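N-deoxyribosyltransferase (PDB 6EVS) catalyses the transfer of 2-deoxyribose from one nucleobase to another, a reaction useful for making modified nucleosides. Local coordinates at residues G93-I105 and S113-Y127. Sequence-based numbering, arbitrary orientation.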
# COMPACT_ATOMS: atom_id res chain seq x y z
N GLY A 93 -2.10 7.76 -0.52
CA GLY A 93 -1.32 8.65 0.34
C GLY A 93 -1.01 9.99 -0.28
O GLY A 93 -0.10 10.68 0.18
N LYS A 94 -1.77 10.39 -1.32
CA LYS A 94 -1.60 11.72 -1.90
C LYS A 94 -2.44 12.72 -1.12
O LYS A 94 -3.65 12.50 -0.98
CB LYS A 94 -2.04 11.73 -3.36
CG LYS A 94 -1.49 10.57 -4.13
CD LYS A 94 -0.02 10.73 -4.24
CE LYS A 94 0.56 9.71 -5.26
NZ LYS A 94 2.04 9.82 -5.16
N PRO A 95 -1.87 13.81 -0.62
CA PRO A 95 -2.70 14.84 0.02
C PRO A 95 -3.75 15.33 -0.98
O PRO A 95 -3.45 15.58 -2.15
CB PRO A 95 -1.70 15.93 0.39
CG PRO A 95 -0.43 15.14 0.73
CD PRO A 95 -0.43 14.07 -0.40
N VAL A 96 -5.00 15.42 -0.52
CA VAL A 96 -6.09 15.86 -1.38
C VAL A 96 -6.43 17.31 -1.06
O VAL A 96 -6.72 17.64 0.09
CB VAL A 96 -7.33 14.96 -1.22
CG1 VAL A 96 -8.53 15.63 -1.88
CG2 VAL A 96 -7.08 13.60 -1.81
N MET A 97 -6.40 18.16 -2.08
CA MET A 97 -6.94 19.50 -2.01
C MET A 97 -8.24 19.56 -2.82
O MET A 97 -8.35 18.95 -3.88
CB MET A 97 -5.96 20.55 -2.53
CG MET A 97 -4.73 20.77 -1.60
SD MET A 97 -3.41 21.49 -2.57
CE MET A 97 -3.43 23.22 -2.27
N LEU A 98 -9.21 20.31 -2.31
CA LEU A 98 -10.53 20.34 -2.93
C LEU A 98 -10.98 21.79 -3.08
O LEU A 98 -10.82 22.60 -2.16
CB LEU A 98 -11.54 19.53 -2.12
CG LEU A 98 -12.86 19.16 -2.80
CD1 LEU A 98 -12.64 18.08 -3.85
CD2 LEU A 98 -13.90 18.71 -1.77
N PHE A 99 -11.53 22.10 -4.24
CA PHE A 99 -12.10 23.40 -4.54
C PHE A 99 -13.57 23.20 -4.87
O PHE A 99 -13.92 22.37 -5.72
CB PHE A 99 -11.36 24.08 -5.70
CG PHE A 99 -11.90 25.45 -6.03
CD1 PHE A 99 -12.90 25.61 -6.97
CD2 PHE A 99 -11.41 26.58 -5.39
CE1 PHE A 99 -13.41 26.87 -7.27
CE2 PHE A 99 -11.92 27.85 -5.69
CZ PHE A 99 -12.91 27.99 -6.62
N SER A 100 -14.45 23.95 -4.21
CA SER A 100 -15.88 23.82 -4.52
C SER A 100 -16.40 25.14 -5.06
O SER A 100 -16.44 26.14 -4.31
CB SER A 100 -16.68 23.37 -3.29
OG SER A 100 -18.08 23.34 -3.55
N PRO A 101 -16.79 25.21 -6.33
CA PRO A 101 -17.31 26.49 -6.87
C PRO A 101 -18.62 26.93 -6.24
O PRO A 101 -18.98 28.11 -6.37
CB PRO A 101 -17.49 26.19 -8.38
CG PRO A 101 -16.66 24.95 -8.64
CD PRO A 101 -16.68 24.17 -7.36
N THR A 102 -19.34 26.04 -5.57
CA THR A 102 -20.67 26.33 -5.04
C THR A 102 -20.70 26.55 -3.53
O THR A 102 -21.59 27.24 -3.04
CB THR A 102 -21.64 25.20 -5.38
OG1 THR A 102 -21.44 24.11 -4.47
CG2 THR A 102 -21.39 24.70 -6.80
N GLY A 103 -19.77 25.96 -2.79
CA GLY A 103 -19.82 26.03 -1.34
C GLY A 103 -20.93 25.24 -0.70
O GLY A 103 -21.29 25.50 0.45
N GLU A 104 -21.49 24.25 -1.41
CA GLU A 104 -22.57 23.45 -0.87
C GLU A 104 -22.03 22.35 0.05
O GLU A 104 -20.82 22.21 0.25
CB GLU A 104 -23.40 22.85 -1.99
CG GLU A 104 -24.36 23.84 -2.58
CD GLU A 104 -24.94 23.35 -3.87
OE1 GLU A 104 -25.04 22.11 -4.02
OE2 GLU A 104 -25.31 24.19 -4.72
N ILE A 105 -22.95 21.55 0.61
CA ILE A 105 -22.58 20.46 1.50
C ILE A 105 -22.00 19.31 0.67
O ILE A 105 -22.51 18.97 -0.41
CB ILE A 105 -23.79 20.00 2.33
CG1 ILE A 105 -24.07 20.99 3.47
CG2 ILE A 105 -23.57 18.59 2.89
CD1 ILE A 105 -25.55 21.16 3.82
N SER A 113 -11.66 13.16 4.11
CA SER A 113 -10.47 12.66 3.41
C SER A 113 -9.59 13.76 2.86
O SER A 113 -8.57 13.45 2.23
CB SER A 113 -10.86 11.79 2.20
OG SER A 113 -11.91 10.90 2.46
N LEU A 114 -10.01 15.01 2.93
CA LEU A 114 -9.27 16.06 2.27
C LEU A 114 -8.28 16.65 3.25
O LEU A 114 -8.45 16.55 4.47
CB LEU A 114 -10.20 17.15 1.72
CG LEU A 114 -11.08 18.00 2.61
CD1 LEU A 114 -10.31 19.19 3.17
CD2 LEU A 114 -12.32 18.48 1.82
N HIS A 115 -7.21 17.22 2.72
CA HIS A 115 -6.25 17.90 3.58
C HIS A 115 -6.43 19.41 3.57
O HIS A 115 -6.16 20.07 4.58
CB HIS A 115 -4.81 17.58 3.13
CG HIS A 115 -3.77 18.15 4.04
ND1 HIS A 115 -3.58 17.69 5.33
CD2 HIS A 115 -2.90 19.17 3.87
CE1 HIS A 115 -2.61 18.39 5.90
NE2 HIS A 115 -2.18 19.29 5.04
N ALA A 116 -6.88 19.98 2.45
CA ALA A 116 -7.10 21.41 2.36
C ALA A 116 -8.33 21.67 1.50
O ALA A 116 -8.52 21.03 0.46
CB ALA A 116 -5.87 22.13 1.80
N TYR A 117 -9.17 22.59 1.95
CA TYR A 117 -10.43 22.91 1.30
C TYR A 117 -10.45 24.40 0.96
O TYR A 117 -10.12 25.23 1.82
CB TYR A 117 -11.61 22.55 2.20
CG TYR A 117 -12.96 22.98 1.66
CD1 TYR A 117 -13.61 24.11 2.17
CD2 TYR A 117 -13.57 22.27 0.64
CE1 TYR A 117 -14.85 24.50 1.67
CE2 TYR A 117 -14.81 22.66 0.13
CZ TYR A 117 -15.44 23.78 0.65
OH TYR A 117 -16.67 24.18 0.16
N PHE A 118 -10.84 24.72 -0.27
CA PHE A 118 -10.84 26.08 -0.80
C PHE A 118 -12.18 26.42 -1.43
O PHE A 118 -12.82 25.58 -2.07
CB PHE A 118 -9.73 26.26 -1.85
CG PHE A 118 -8.37 25.92 -1.35
CD1 PHE A 118 -7.84 24.65 -1.53
CD2 PHE A 118 -7.63 26.87 -0.65
CE1 PHE A 118 -6.58 24.34 -1.05
CE2 PHE A 118 -6.38 26.56 -0.16
CZ PHE A 118 -5.86 25.30 -0.36
N GLU A 119 -12.60 27.67 -1.26
CA GLU A 119 -13.76 28.19 -1.98
C GLU A 119 -13.44 29.46 -2.76
O GLU A 119 -14.35 30.03 -3.38
CB GLU A 119 -14.94 28.44 -1.03
CG GLU A 119 -15.58 27.15 -0.51
CD GLU A 119 -16.83 27.42 0.30
OE1 GLU A 119 -17.27 28.57 0.29
OE2 GLU A 119 -17.37 26.50 0.95
N ASP A 120 -12.18 29.90 -2.78
CA ASP A 120 -11.80 31.07 -3.57
C ASP A 120 -10.41 30.82 -4.13
O ASP A 120 -9.56 30.21 -3.47
CB ASP A 120 -11.82 32.35 -2.73
CG ASP A 120 -11.40 33.58 -3.53
OD1 ASP A 120 -11.14 34.63 -2.90
OD2 ASP A 120 -11.34 33.51 -4.78
N TRP A 121 -10.17 31.31 -5.35
CA TRP A 121 -8.87 31.03 -5.96
C TRP A 121 -7.75 31.83 -5.29
O TRP A 121 -6.61 31.36 -5.23
CB TRP A 121 -8.92 31.29 -7.47
CG TRP A 121 -9.68 30.22 -8.20
CD1 TRP A 121 -10.88 30.36 -8.85
CD2 TRP A 121 -9.33 28.84 -8.31
NE1 TRP A 121 -11.27 29.15 -9.38
CE2 TRP A 121 -10.35 28.20 -9.05
CE3 TRP A 121 -8.25 28.07 -7.86
CZ2 TRP A 121 -10.31 26.84 -9.35
CZ3 TRP A 121 -8.22 26.72 -8.16
CH2 TRP A 121 -9.24 26.12 -8.90
N ASN A 122 -8.05 33.02 -4.75
CA ASN A 122 -6.99 33.76 -4.06
C ASN A 122 -6.49 33.01 -2.83
O ASN A 122 -5.31 33.12 -2.48
CB ASN A 122 -7.48 35.16 -3.71
CG ASN A 122 -7.66 36.03 -4.94
OD1 ASN A 122 -8.78 36.25 -5.40
ND2 ASN A 122 -6.54 36.50 -5.50
N ASP A 123 -7.36 32.22 -2.19
CA ASP A 123 -6.90 31.38 -1.08
C ASP A 123 -5.95 30.30 -1.57
O ASP A 123 -4.97 29.98 -0.88
CB ASP A 123 -8.10 30.75 -0.38
CG ASP A 123 -8.93 31.76 0.37
OD1 ASP A 123 -8.42 32.86 0.66
OD2 ASP A 123 -10.10 31.45 0.67
N VAL A 124 -6.22 29.73 -2.74
CA VAL A 124 -5.29 28.78 -3.35
C VAL A 124 -3.99 29.49 -3.71
O VAL A 124 -2.90 28.92 -3.59
CB VAL A 124 -5.91 28.11 -4.59
CG1 VAL A 124 -4.90 27.16 -5.23
CG2 VAL A 124 -7.20 27.38 -4.26
N GLU A 125 -4.08 30.74 -4.17
CA GLU A 125 -2.89 31.45 -4.61
C GLU A 125 -1.96 31.76 -3.45
O GLU A 125 -0.74 31.87 -3.65
CB GLU A 125 -3.28 32.73 -5.35
CG GLU A 125 -3.61 32.44 -6.81
CD GLU A 125 -4.64 33.39 -7.39
OE1 GLU A 125 -5.26 33.01 -8.41
OE2 GLU A 125 -4.83 34.49 -6.84
N ASN A 126 -2.50 31.88 -2.24
CA ASN A 126 -1.70 32.16 -1.05
C ASN A 126 -1.33 30.92 -0.25
O ASN A 126 -0.55 31.03 0.70
CB ASN A 126 -2.43 33.15 -0.15
CG ASN A 126 -2.58 34.52 -0.78
OD1 ASN A 126 -1.71 34.97 -1.53
ND2 ASN A 126 -3.69 35.20 -0.49
N TYR A 127 -1.87 29.75 -0.60
CA TYR A 127 -1.58 28.52 0.13
C TYR A 127 -0.10 28.16 0.05
O TYR A 127 0.53 28.28 -1.01
CB TYR A 127 -2.43 27.38 -0.43
CG TYR A 127 -2.35 26.09 0.34
CD1 TYR A 127 -3.04 25.92 1.54
CD2 TYR A 127 -1.58 25.02 -0.13
CE1 TYR A 127 -2.97 24.73 2.24
CE2 TYR A 127 -1.52 23.83 0.56
CZ TYR A 127 -2.21 23.68 1.74
OH TYR A 127 -2.13 22.49 2.43
O HOH W 1 -6.06 14.11 1.94
O HOH W 2 -16.65 28.89 -4.63
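In the last beta-alpha-beta unit of the chain, strand 96-99 pairs in parallel with strand 116-118. Leu98 is bonded through both its backbone N and its backbone O: N donates to Ala116 O (2.9 Å), and O accepts from Phe118 N (2.8 Å). Ser100 N continues the pattern to Phe118 O. At the start, Val96 O takes a bond from His115 N (2.7 Å) and a weak one from Ala116 N. A water joins Val96 N to Ser113 O. Within this chain, strand 116-118 is one edge of a five-stranded parallel sheet of order 2-1-3-4-5, and strand 68-72 flanks 96-99 on its other side. On the face carrying Met97, Phe99 and Phe118, helix 121-126 packs back. Phe99, with CG anti to the backbone N (chi1 -179°), lays its ring flat on the six-membered ring of Trp121. The centroids are 3.9 Å apart and the planes 14° from parallel. Met97 bends at chi3 (99°), which brings CE to 3.4 Å from Tyr127 CD2 and also against Phe118 CE1. On the opposite face, Leu98 CD2 meets Leu114 CD2 at 3.9 Å. Tyr117 OH donates to Glu119 OE2 (2.5 Å), which also lies 3.4 Å from Gly103 CA.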